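Local coordinates for oxygenase-reductase (Streptomyces fradiae, PDB 4OSP), which reduces the C-6 ketone of angucyclinones with NADPH, as the C-terminal short-chain dehydrogenase/reductase domain of a longer oxygenase-reductase, at residues 19-24 and 30-35; 26-31 and 201-206; 122-127 and 170-175. All coordinates share one frame; numbering follows the deposited sequence.

Contact 1 (19-24 and 30-35)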
ATOM      1  N   ALA B  19       9.503  27.424  11.791  1.00 20.93           N
ATOM      2  CA  ALA B  19       8.439  26.578  11.283  1.00 20.07           C
ATOM      3  C   ALA B  19       7.139  27.355  11.083  1.00 19.65           C
ATOM      4  O   ALA B  19       6.910  28.383  11.719  1.00 19.94           O
ATOM      5  CB  ALA B  19       8.220  25.400  12.229  1.00 20.44           C
ATOM      6  N   LEU B  20       6.304  26.864  10.174  1.00 19.26           N
ATOM      7  CA  LEU B  20       4.931  27.339  10.032  1.00 17.58           C
ATOM      8  C   LEU B  20       4.023  26.133  10.153  1.00 18.09           C
ATOM      9  O   LEU B  20       4.240  25.113   9.497  1.00 17.97           O
ATOM     10  CB  LEU B  20       4.722  27.976   8.656  1.00 17.02           C
ATOM     11  CG  LEU B  20       3.267  28.129   8.173  1.00 16.30           C
ATOM     12  CD1 LEU B  20       2.513  29.158   8.986  1.00 15.63           C
ATOM     13  CD2 LEU B  20       3.187  28.474   6.694  1.00 16.02           C
ATOM     14  N   VAL B  21       3.008  26.244  10.994  1.00 18.17           N
ATOM     15  CA  VAL B  21       1.996  25.208  11.093  1.00 18.79           C
ATOM     16  C   VAL B  21       0.678  25.870  10.738  1.00 18.94           C
ATOM     17  O   VAL B  21       0.283  26.818  11.385  1.00 20.03           O
ATOM     18  CB  VAL B  21       1.971  24.607  12.522  1.00 19.20           C
ATOM     19  CG1 VAL B  21       1.075  23.388  12.599  1.00 19.15           C
ATOM     20  CG2 VAL B  21       3.383  24.238  12.967  1.00 18.29           C
ATOM     21  N   THR B  22       0.031  25.419   9.671  1.00 19.52           N
ATOM     22  CA  THR B  22      -1.243  26.018   9.274  1.00 21.17           C
ATOM     23  C   THR B  22      -2.367  25.492  10.141  1.00 22.76           C
ATOM     24  O   THR B  22      -2.274  24.385  10.665  1.00 23.35           O
ATOM     25  CB  THR B  22      -1.579  25.804   7.774  1.00 20.39           C
ATOM     26  OG1 THR B  22      -1.670  24.406   7.479  1.00 20.66           O
ATOM     27  CG2 THR B  22      -0.529  26.453   6.891  1.00 20.14           C
ATOM     28  N   GLY B  23      -3.417  26.300  10.310  1.00 25.22           N
ATOM     29  CA  GLY B  23      -4.571  25.932  11.150  1.00 25.34           C
ATOM     30  C   GLY B  23      -4.115  25.559  12.542  1.00 26.22           C
ATOM     31  O   GLY B  23      -4.433  24.492  13.054  1.00 26.68           O
ATOM     32  N   SER B  24      -3.384  26.471  13.153  1.00 27.95           N
ATOM     33  CA  SER B  24      -2.510  26.164  14.264  1.00 29.47           C
ATOM     34  C   SER B  24      -3.049  26.688  15.618  1.00 32.47           C
ATOM     35  O   SER B  24      -2.327  26.695  16.635  1.00 30.87           O
ATOM     36  CB  SER B  24      -1.157  26.797  13.968  1.00 28.44           C
ATOM     37  OG  SER B  24      -0.146  26.165  14.696  1.00 31.71           O
ATOM     38  N   ARG B  30      -2.481  23.076  16.940  1.00 22.45           N
ATOM     39  CA  ARG B  30      -2.038  23.704  18.184  1.00 23.80           C
ATOM     40  C   ARG B  30      -0.937  22.905  18.882  1.00 23.16           C
ATOM     41  O   ARG B  30       0.116  23.449  19.203  1.00 24.40           O
ATOM     42  CB  ARG B  30      -3.234  23.938  19.125  1.00 24.47           C
ATOM     43  CG  ARG B  30      -2.879  24.595  20.440  1.00 27.46           C
ATOM     44  CD  ARG B  30      -4.108  24.893  21.285  1.00 31.06           C
ATOM     45  NE  ARG B  30      -3.837  25.996  22.211  1.00 36.98           N
ATOM     46  CZ  ARG B  30      -4.755  26.863  22.656  1.00 41.56           C
ATOM     47  NH1 ARG B  30      -6.031  26.748  22.277  1.00 40.99           N
ATOM     48  NH2 ARG B  30      -4.397  27.852  23.484  1.00 40.42           N
ATOM     49  N   ALA B  31      -1.175  21.614  19.101  1.00 23.04           N
ATOM     50  CA  ALA B  31      -0.206  20.768  19.808  1.00 22.62           C
ATOM     51  C   ALA B  31       1.100  20.618  19.024  1.00 23.06           C
ATOM     52  O   ALA B  31       2.198  20.542  19.620  1.00 23.40           O
ATOM     53  CB  ALA B  31      -0.806  19.406  20.109  1.00 21.70           C
ATOM     54  N   THR B  32       0.983  20.572  17.696  1.00 21.94           N
ATOM     55  CA  THR B  32       2.153  20.491  16.829  1.00 21.96           C
ATOM     56  C   THR B  32       3.017  21.735  16.982  1.00 22.25           C
ATOM     57  O   THR B  32       4.241  21.627  17.195  1.00 21.41           O
ATOM     58  CB  THR B  32       1.763  20.304  15.347  1.00 22.50           C
ATOM     59  OG1 THR B  32       1.028  19.081  15.197  1.00 22.55           O
ATOM     60  CG2 THR B  32       3.010  20.251  14.473  1.00 21.21           C
ATOM     61  N   ALA B  33       2.380  22.908  16.894  1.00 21.60           N
ATOM     62  CA  ALA B  33       3.086  24.171  17.102  1.00 22.57           C
ATOM     63  C   ALA B  33       3.784  24.185  18.470  1.00 23.78           C
ATOM     64  O   ALA B  33       4.960  24.570  18.581  1.00 25.31           O
ATOM     65  CB  ALA B  33       2.138  25.361  16.951  1.00 22.02           C
ATOM     66  N   ILE B  34       3.076  23.727  19.498  1.00 24.42           N
ATOM     67  CA  ILE B  34       3.643  23.652  20.847  1.00 24.90           C
ATOM     68  C   ILE B  34       4.873  22.725  20.938  1.00 25.32           C
ATOM     69  O   ILE B  34       5.907  23.104  21.509  1.00 26.22           O
ATOM     70  CB  ILE B  34       2.557  23.278  21.892  1.00 25.88           C
ATOM     71  CG1 ILE B  34       1.594  24.461  22.093  1.00 26.23           C
ATOM     72  CG2 ILE B  34       3.186  22.840  23.216  1.00 25.14           C
ATOM     73  CD1 ILE B  34       0.289  24.110  22.797  1.00 26.77           C
ATOM     74  N   ARG B  35       4.777  21.527  20.364  1.00 24.74           N
ATOM     75  CA  ARG B  35       5.886  20.573  20.459  1.00 24.63           C
ATOM     76  C   ARG B  35       7.135  21.048  19.695  1.00 24.38           C
ATOM     77  O   ARG B  35       8.262  20.909  20.187  1.00 24.83           O
ATOM     78  CB  ARG B  35       5.458  19.150  20.026  1.00 24.17           C
ATOM     79  CG  ARG B  35       6.578  18.105  20.082  1.00 23.48           C
ATOM     80  CD  ARG B  35       7.079  17.884  21.503  1.00 24.59           C
ATOM     81  NE  ARG B  35       8.387  17.218  21.563  1.00 24.81           N
ATOM     82  CZ  ARG B  35       8.551  15.916  21.791  1.00 25.18           C
ATOM     83  NH1 ARG B  35       7.493  15.128  21.967  1.00 25.62           N
ATOM     84  NH2 ARG B  35       9.767  15.396  21.849  1.00 23.77           N
TER
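V21, at the end of strand 18-21, presents its two methyl groups to helix 27-38 and makes the apolar part of this contact. CG1 lies anti to the backbone N (chi1 -171°) and meets T32 CG2 at 4.1 Å, the two side chains meeting at a slant. CG2 lies instead over the helix backbone, with A33 CA also 4.1 Å away. T32 can offer its methyl because its hydroxyl is turned back onto its own helix, where OG1 is hydrogen-bonded to I28 O. A33 CB is 3.3 Å from S24 OG, a non-bonded packing contact between a methyl and a hydroxyl. The one weakly polar link is a CA-H...O contact from R30 CA to S24 O, 3.4 Å long with 137° at the hydrogen, and that carbonyl also has a weak hydrogen bond to T57 OG1. G23, at phi 55°, lies in the loop that leads from the strand toward the helix. The strand, the glycine-rich TGSSRGIG cofactor motif and the helix together open the first beta-alpha-beta unit, with G23 a residue of the NADP(+) site, an arrangement characteristic of the Rossmann fold of short-chain dehydrogenases/reductases.

Contact 2 (26-31 and 201-206); sequences RGIGRA and GITNNG
T203 OG1 donates two residues back to G201 O at 2.9 Å, and the same hydroxyl faces I28 across the contact. The donor stands well above the carbonyl plane of G201, 56° out of it. With OG1 anti to the carbonyl carbon (chi1 -39°), the oxygen reaches both G201 O and the tip of I28, whose CD1 is 4.1 Å away; the two side chains meet at about a right angle. I28 CB leaves the helix at an angle to the other segment, but chi2 of 158° carries CD1 to T203.

The second touch is at G27: G27 CA and N205 CB are 4.2 Å apart, and the CA atoms of these residues lie 4.7 Å from each other. N205 directs CB toward G27, and CB makes the contact; OD1 is hydrogen-bonded to T207 OG1. Next to it, N204 OD1 accepts from G206 N at 3.2 Å, which defines an Asx turn over 204-206.

R26, I28, T203 and N205 all belong to the NADP(+) site. T203 OG1, N204 OD1 and N205 OD1 find their partners within their own segment or just beyond it, and what crosses is van der Waals touch: a small, sparse surface contact, consistent with two neighbouring parts of the cofactor site.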
ATOM      1  N   ARG B  26      -5.837  25.542  17.169  1.00 41.07           N
ATOM      2  CA  ARG B  26      -6.712  24.526  17.772  1.00 40.96           C
ATOM      3  C   ARG B  26      -6.188  23.106  17.515  1.00 37.34           C
ATOM      4  O   ARG B  26      -5.517  22.859  16.499  1.00 34.06           O
ATOM      5  CB  ARG B  26      -8.121  24.625  17.164  1.00 46.19           C
ATOM      6  CG  ARG B  26      -8.956  25.799  17.642  1.00 56.56           C
ATOM      7  CD  ARG B  26      -9.713  25.475  18.924  1.00 64.33           C
ATOM      8  NE  ARG B  26     -10.415  26.646  19.451  1.00 72.63           N
ATOM      9  CZ  ARG B  26      -9.893  27.519  20.314  1.00 73.87           C
ATOM     10  NH1 ARG B  26      -8.651  27.362  20.768  1.00 73.91           N
ATOM     11  NH2 ARG B  26     -10.617  28.554  20.726  1.00 71.52           N
ATOM     12  N   GLY B  27      -6.516  22.184  18.427  1.00 32.96           N
ATOM     13  CA  GLY B  27      -6.391  20.735  18.183  1.00 29.80           C
ATOM     14  C   GLY B  27      -5.004  20.258  17.785  1.00 27.93           C
ATOM     15  O   GLY B  27      -4.003  20.676  18.376  1.00 27.80           O
ATOM     16  N   ILE B  28      -4.946  19.392  16.771  1.00 26.98           N
ATOM     17  CA  ILE B  28      -3.668  18.840  16.271  1.00 24.78           C
ATOM     18  C   ILE B  28      -2.664  19.932  15.875  1.00 23.46           C
ATOM     19  O   ILE B  28      -1.491  19.869  16.251  1.00 24.14           O
ATOM     20  CB  ILE B  28      -3.890  17.851  15.092  1.00 25.26           C
ATOM     21  CG1 ILE B  28      -4.496  16.534  15.602  1.00 25.15           C
ATOM     22  CG2 ILE B  28      -2.584  17.581  14.347  1.00 25.36           C
ATOM     23  CD1 ILE B  28      -5.231  15.732  14.537  1.00 24.52           C
ATOM     24  N   GLY B  29      -3.125  20.938  15.136  1.00 22.08           N
ATOM     25  CA  GLY B  29      -2.264  22.064  14.762  1.00 21.68           C
ATOM     26  C   GLY B  29      -1.631  22.705  15.983  1.00 22.78           C
ATOM     27  O   GLY B  29      -0.394  22.846  16.069  1.00 22.37           O
ATOM     28  N   ARG B  30      -2.481  23.076  16.940  1.00 22.45           N
ATOM     29  CA  ARG B  30      -2.038  23.704  18.184  1.00 23.80           C
ATOM     30  C   ARG B  30      -0.937  22.905  18.882  1.00 23.16           C
ATOM     31  O   ARG B  30       0.116  23.449  19.203  1.00 24.40           O
ATOM     32  CB  ARG B  30      -3.234  23.938  19.125  1.00 24.47           C
ATOM     33  CG  ARG B  30      -2.879  24.595  20.440  1.00 27.46           C
ATOM     34  CD  ARG B  30      -4.108  24.893  21.285  1.00 31.06           C
ATOM     35  NE  ARG B  30      -3.837  25.996  22.211  1.00 36.98           N
ATOM     36  CZ  ARG B  30      -4.755  26.863  22.656  1.00 41.56           C
ATOM     37  NH1 ARG B  30      -6.031  26.748  22.277  1.00 40.99           N
ATOM     38  NH2 ARG B  30      -4.397  27.852  23.484  1.00 40.42           N
ATOM     39  N   ALA B  31      -1.175  21.614  19.101  1.00 23.04           N
ATOM     40  CA  ALA B  31      -0.206  20.768  19.808  1.00 22.62           C
ATOM     41  C   ALA B  31       1.100  20.618  19.024  1.00 23.06           C
ATOM     42  O   ALA B  31       2.198  20.542  19.620  1.00 23.40           O
ATOM     43  CB  ALA B  31      -0.806  19.406  20.109  1.00 21.70           C
ATOM     44  N   GLY B 201      -5.797   9.206  13.486  1.00 29.55           N
ATOM     45  CA  GLY B 201      -7.072   8.525  13.647  1.00 31.51           C
ATOM     46  C   GLY B 201      -8.037   9.486  14.316  1.00 34.30           C
ATOM     47  O   GLY B 201      -7.906  10.707  14.184  1.00 35.45           O
ATOM     48  N   ILE B 202      -8.998   8.946  15.055  1.00 36.61           N
ATOM     49  CA  ILE B 202      -9.895   9.784  15.839  1.00 38.79           C
ATOM     50  C   ILE B 202      -9.114  10.433  16.974  1.00 38.78           C
ATOM     51  O   ILE B 202      -8.406   9.763  17.726  1.00 37.76           O
ATOM     52  CB  ILE B 202     -11.085   8.979  16.396  1.00 38.81           C
ATOM     53  CG1 ILE B 202     -11.816   8.263  15.255  1.00 35.89           C
ATOM     54  CG2 ILE B 202     -12.033   9.898  17.152  1.00 36.60           C
ATOM     55  CD1 ILE B 202     -12.407   6.935  15.655  1.00 37.59           C
ATOM     56  N   THR B 203      -9.233  11.746  17.086  1.00 42.30           N
ATOM     57  CA  THR B 203      -8.429  12.476  18.040  1.00 45.41           C
ATOM     58  C   THR B 203      -9.277  13.450  18.846  1.00 48.37           C
ATOM     59  O   THR B 203     -10.053  14.229  18.287  1.00 50.60           O
ATOM     60  CB  THR B 203      -7.265  13.208  17.342  1.00 45.71           C
ATOM     61  OG1 THR B 203      -6.734  12.376  16.308  1.00 44.71           O
ATOM     62  CG2 THR B 203      -6.158  13.535  18.335  1.00 44.68           C
ATOM     63  N   ASN B 204      -9.124  13.382  20.164  1.00 49.20           N
ATOM     64  CA  ASN B 204      -9.821  14.263  21.091  1.00 51.86           C
ATOM     65  C   ASN B 204      -9.316  15.711  21.005  1.00 52.74           C
ATOM     66  O   ASN B 204      -8.287  16.049  21.583  1.00 53.24           O
ATOM     67  CB  ASN B 204      -9.692  13.705  22.519  1.00 52.48           C
ATOM     68  CG  ASN B 204     -10.112  14.699  23.588  1.00 56.05           C
ATOM     69  OD1 ASN B 204     -11.071  15.456  23.419  1.00 58.35           O
ATOM     70  ND2 ASN B 204      -9.395  14.694  24.705  1.00 58.42           N
ATOM     71  N   ASN B 205     -10.039  16.559  20.277  1.00 54.43           N
ATOM     72  CA  ASN B 205      -9.624  17.963  20.107  1.00 57.58           C
ATOM     73  C   ASN B 205     -10.242  18.952  21.118  1.00 59.60           C
ATOM     74  O   ASN B 205     -10.179  20.169  20.926  1.00 59.79           O
ATOM     75  CB  ASN B 205      -9.829  18.441  18.655  1.00 54.59           C
ATOM     76  CG  ASN B 205     -11.290  18.448  18.234  1.00 54.47           C
ATOM     77  OD1 ASN B 205     -12.178  18.040  18.991  1.00 52.85           O
ATOM     78  ND2 ASN B 205     -11.550  18.917  17.015  1.00 54.64           N
ATOM     79  N   GLY B 206     -10.823  18.422  22.193  1.00 60.82           N
ATOM     80  CA  GLY B 206     -11.322  19.252  23.289  1.00 63.32           C
ATOM     81  C   GLY B 206     -12.811  19.554  23.242  1.00 68.08           C
ATOM     82  O   GLY B 206     -13.375  20.052  24.218  1.00 67.81           O
TER

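Contact 3 (122-127 and 170-175); sequences ELFDRL and YAMTKG
T173 meets L127 through its methyl branch. Its CB lies 4.0 Å from L127 O, and from there the side chain forks. CG2 comes nearest, 3.5 Å from L127 O and 3.9 Å from L127 CB, so the methyl rests against the last turn of the 122-127 segment, on backbone and side chain alike. The other branch turns back into its own helix: with chi1 at 64°, OG1 lies between the backbone N and the carbonyl carbon and donates to Y170 O at 2.6 Å, tilted 26° from the carbonyl plane. K174 N reaches the same oxygen from the same face, so Y170 O serves two donors and the threonine hydroxyl is satisfied without help from the other helix.

Around this centre the contact is apolar. L127 CD2 reaches Y170 CB at 4.5 Å. M172, bent at its last torsion, brings CE to F124 CE1 at 4.1 Å; the methyl stands at the ring edge, near the ring plane, and the two side chains meet at about a right angle. K174 CG lies over one face of the Y170 ring, near its rim, within the Tyr-x-x-x-Lys spacing that marks this enzyme family; K174 and R126 belong to the NADP(+) site.

The two helices run roughly parallel, their local axes 10.1 Å apart and crossing at -32°. The third subunit, another copy of the protein, packs against F124, A171 and M172 with F136, F137 and H183 of its own 121-142 and 168-187 helices, F137 edge-to-face on F124, consistent with the four-helix interface known in this family. K133 of that subunit forms a salt bridge with D125. Within the chain, K174 NZ bonds to I155 O and ties helix 168-187 to strand 151-155.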
ATOM      1  N   GLU B 122     -20.703  23.843  -4.945  1.00 39.46           N
ATOM      2  CA  GLU B 122     -20.104  24.917  -4.144  1.00 40.04           C
ATOM      3  C   GLU B 122     -19.251  24.351  -3.022  1.00 39.11           C
ATOM      4  O   GLU B 122     -18.090  24.728  -2.863  1.00 40.92           O
ATOM      5  CB  GLU B 122     -21.188  25.822  -3.549  1.00 44.35           C
ATOM      6  CG  GLU B 122     -21.945  26.670  -4.568  1.00 51.14           C
ATOM      7  CD  GLU B 122     -22.890  25.862  -5.461  1.00 54.20           C
ATOM      8  OE1 GLU B 122     -23.327  24.755  -5.054  1.00 54.45           O
ATOM      9  OE2 GLU B 122     -23.204  26.342  -6.575  1.00 56.82           O
ATOM     10  N   LEU B 123     -19.842  23.459  -2.234  1.00 36.64           N
ATOM     11  CA  LEU B 123     -19.147  22.801  -1.134  1.00 35.12           C
ATOM     12  C   LEU B 123     -17.924  22.031  -1.634  1.00 34.72           C
ATOM     13  O   LEU B 123     -16.884  22.002  -0.969  1.00 34.72           O
ATOM     14  CB  LEU B 123     -20.102  21.854  -0.398  1.00 34.37           C
ATOM     15  CG  LEU B 123     -19.508  20.876   0.616  1.00 35.42           C
ATOM     16  CD1 LEU B 123     -18.955  21.598   1.841  1.00 34.42           C
ATOM     17  CD2 LEU B 123     -20.544  19.835   1.018  1.00 36.75           C
ATOM     18  N   PHE B 124     -18.053  21.405  -2.803  1.00 34.99           N
ATOM     19  CA  PHE B 124     -16.947  20.663  -3.384  1.00 35.44           C
ATOM     20  C   PHE B 124     -15.781  21.627  -3.636  1.00 36.10           C
ATOM     21  O   PHE B 124     -14.648  21.386  -3.185  1.00 33.89           O
ATOM     22  CB  PHE B 124     -17.374  19.968  -4.684  1.00 34.63           C
ATOM     23  CG  PHE B 124     -16.332  19.029  -5.243  1.00 32.67           C
ATOM     24  CD1 PHE B 124     -16.296  17.692  -4.849  1.00 32.49           C
ATOM     25  CD2 PHE B 124     -15.390  19.478  -6.153  1.00 31.45           C
ATOM     26  CE1 PHE B 124     -15.339  16.825  -5.358  1.00 32.59           C
ATOM     27  CE2 PHE B 124     -14.430  18.615  -6.666  1.00 32.26           C
ATOM     28  CZ  PHE B 124     -14.405  17.287  -6.267  1.00 31.57           C
ATOM     29  N   ASP B 125     -16.082  22.725  -4.335  1.00 35.47           N
ATOM     30  CA  ASP B 125     -15.123  23.800  -4.572  1.00 34.52           C
ATOM     31  C   ASP B 125     -14.479  24.269  -3.270  1.00 34.50           C
ATOM     32  O   ASP B 125     -13.268  24.479  -3.211  1.00 35.03           O
ATOM     33  CB  ASP B 125     -15.814  24.979  -5.263  1.00 34.06           C
ATOM     34  CG  ASP B 125     -16.190  24.678  -6.706  1.00 35.48           C
ATOM     35  OD1 ASP B 125     -15.852  23.589  -7.203  1.00 35.63           O
ATOM     36  OD2 ASP B 125     -16.830  25.532  -7.350  1.00 36.31           O
ATOM     37  N   ARG B 126     -15.291  24.404  -2.227  1.00 33.53           N
ATOM     38  CA  ARG B 126     -14.820  24.923  -0.949  1.00 36.94           C
ATOM     39  C   ARG B 126     -13.794  23.974  -0.322  1.00 35.55           C
ATOM     40  O   ARG B 126     -12.728  24.407   0.119  1.00 37.27           O
ATOM     41  CB  ARG B 126     -16.007  25.169   0.001  1.00 41.00           C
ATOM     42  CG  ARG B 126     -15.632  25.402   1.464  1.00 48.42           C
ATOM     43  CD  ARG B 126     -15.648  26.881   1.831  1.00 54.87           C
ATOM     44  NE  ARG B 126     -14.555  27.239   2.743  1.00 62.57           N
ATOM     45  CZ  ARG B 126     -13.962  28.435   2.776  1.00 66.38           C
ATOM     46  NH1 ARG B 126     -14.350  29.404   1.950  1.00 66.19           N
ATOM     47  NH2 ARG B 126     -12.972  28.666   3.632  1.00 67.24           N
ATOM     48  N   LEU B 127     -14.116  22.683  -0.298  1.00 33.19           N
ATOM     49  CA  LEU B 127     -13.227  21.675   0.276  1.00 30.69           C
ATOM     50  C   LEU B 127     -11.913  21.559  -0.494  1.00 28.72           C
ATOM     51  O   LEU B 127     -10.853  21.438   0.111  1.00 30.16           O
ATOM     52  CB  LEU B 127     -13.923  20.316   0.347  1.00 31.80           C
ATOM     53  CG  LEU B 127     -15.110  20.192   1.319  1.00 33.32           C
ATOM     54  CD1 LEU B 127     -16.158  19.234   0.779  1.00 33.64           C
ATOM     55  CD2 LEU B 127     -14.658  19.758   2.699  1.00 32.07           C
ATOM     56  N   TYR B 170     -14.276  15.175   1.452  1.00 37.83           N
ATOM     57  CA  TYR B 170     -13.133  15.512   2.299  1.00 37.19           C
ATOM     58  C   TYR B 170     -11.964  14.544   2.106  1.00 37.79           C
ATOM     59  O   TYR B 170     -10.805  14.969   2.054  1.00 39.09           O
ATOM     60  CB  TYR B 170     -13.557  15.555   3.765  1.00 36.37           C
ATOM     61  CG  TYR B 170     -12.420  15.534   4.778  1.00 37.16           C
ATOM     62  CD1 TYR B 170     -11.834  16.723   5.236  1.00 38.08           C
ATOM     63  CD2 TYR B 170     -11.961  14.330   5.314  1.00 37.98           C
ATOM     64  CE1 TYR B 170     -10.808  16.709   6.184  1.00 36.34           C
ATOM     65  CE2 TYR B 170     -10.938  14.306   6.264  1.00 38.55           C
ATOM     66  CZ  TYR B 170     -10.366  15.498   6.694  1.00 37.68           C
ATOM     67  OH  TYR B 170      -9.352  15.465   7.632  1.00 38.64           O
ATOM     68  N   ALA B 171     -12.274  13.250   1.998  1.00 36.13           N
ATOM     69  CA  ALA B 171     -11.264  12.220   1.750  1.00 32.04           C
ATOM     70  C   ALA B 171     -10.576  12.409   0.393  1.00 32.39           C
ATOM     71  O   ALA B 171      -9.359  12.205   0.266  1.00 31.19           O
ATOM     72  CB  ALA B 171     -11.886  10.847   1.838  1.00 31.56           C
ATOM     73  N   MET B 172     -11.350  12.796  -0.615  1.00 31.08           N
ATOM     74  CA  MET B 172     -10.787  13.105  -1.931  1.00 33.91           C
ATOM     75  C   MET B 172      -9.741  14.204  -1.842  1.00 33.96           C
ATOM     76  O   MET B 172      -8.652  14.087  -2.431  1.00 33.40           O
ATOM     77  CB  MET B 172     -11.879  13.485  -2.938  1.00 34.00           C
ATOM     78  CG  MET B 172     -12.763  12.308  -3.316  1.00 36.61           C
ATOM     79  SD  MET B 172     -14.243  12.756  -4.224  1.00 38.10           S
ATOM     80  CE  MET B 172     -13.587  13.133  -5.849  1.00 35.26           C
ATOM     81  N   THR B 173     -10.054  15.256  -1.093  1.00 32.89           N
ATOM     82  CA  THR B 173      -9.119  16.361  -0.956  1.00 35.78           C
ATOM     83  C   THR B 173      -7.861  15.891  -0.232  1.00 37.03           C
ATOM     84  O   THR B 173      -6.753  16.320  -0.564  1.00 39.76           O
ATOM     85  CB  THR B 173      -9.745  17.602  -0.263  1.00 35.73           C
ATOM     86  OG1 THR B 173     -10.122  17.281   1.085  1.00 36.00           O
ATOM     87  CG2 THR B 173     -10.972  18.106  -1.046  1.00 33.71           C
ATOM     88  N   LYS B 174      -8.033  14.971   0.717  1.00 35.87           N
ATOM     89  CA  LYS B 174      -6.906  14.438   1.481  1.00 35.93           C
ATOM     90  C   LYS B 174      -6.078  13.385   0.744  1.00 37.23           C
ATOM     91  O   LYS B 174      -4.876  13.238   1.001  1.00 39.72           O
ATOM     92  CB  LYS B 174      -7.376  13.915   2.835  1.00 37.01           C
ATOM     93  CG  LYS B 174      -7.802  15.019   3.805  1.00 36.80           C
ATOM     94  CD  LYS B 174      -6.658  15.983   4.073  1.00 34.38           C
ATOM     95  CE  LYS B 174      -6.767  16.617   5.453  1.00 35.83           C
ATOM     96  NZ  LYS B 174      -5.701  17.638   5.688  1.00 33.54           N
ATOM     97  N   GLY B 175      -6.718  12.646  -0.163  1.00 35.41           N
ATOM     98  CA  GLY B 175      -6.000  11.765  -1.081  1.00 31.94           C
ATOM     99  C   GLY B 175      -5.192  12.592  -2.065  1.00 32.49           C
ATOM    100  O   GLY B 175      -4.095  12.213  -2.459  1.00 29.85           O
TER

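Contacts 1 and 2 share R30, A31 and helix 27-38, and touch through S24 OG and V21 CG1, both near G29 O; their centres are 11 Å apart. Contact 1 closes locally, within the first beta-alpha-beta unit and before contact 3 opens, whereas contact 2 brings residues 27-28 to strand 194-204, some 170 residues on. Contact 3 lies inside the loop that contact 2 closes, its centre 20 Å from contact 2 and 22 Å from contact 1, with nearest atoms about 8 Å away in each case. Helix 168-187 leads directly into strand 194-204. Together they place strands, helices and loops of one Rossmann domain round the NADP(+) site, to which each contact contributes residues.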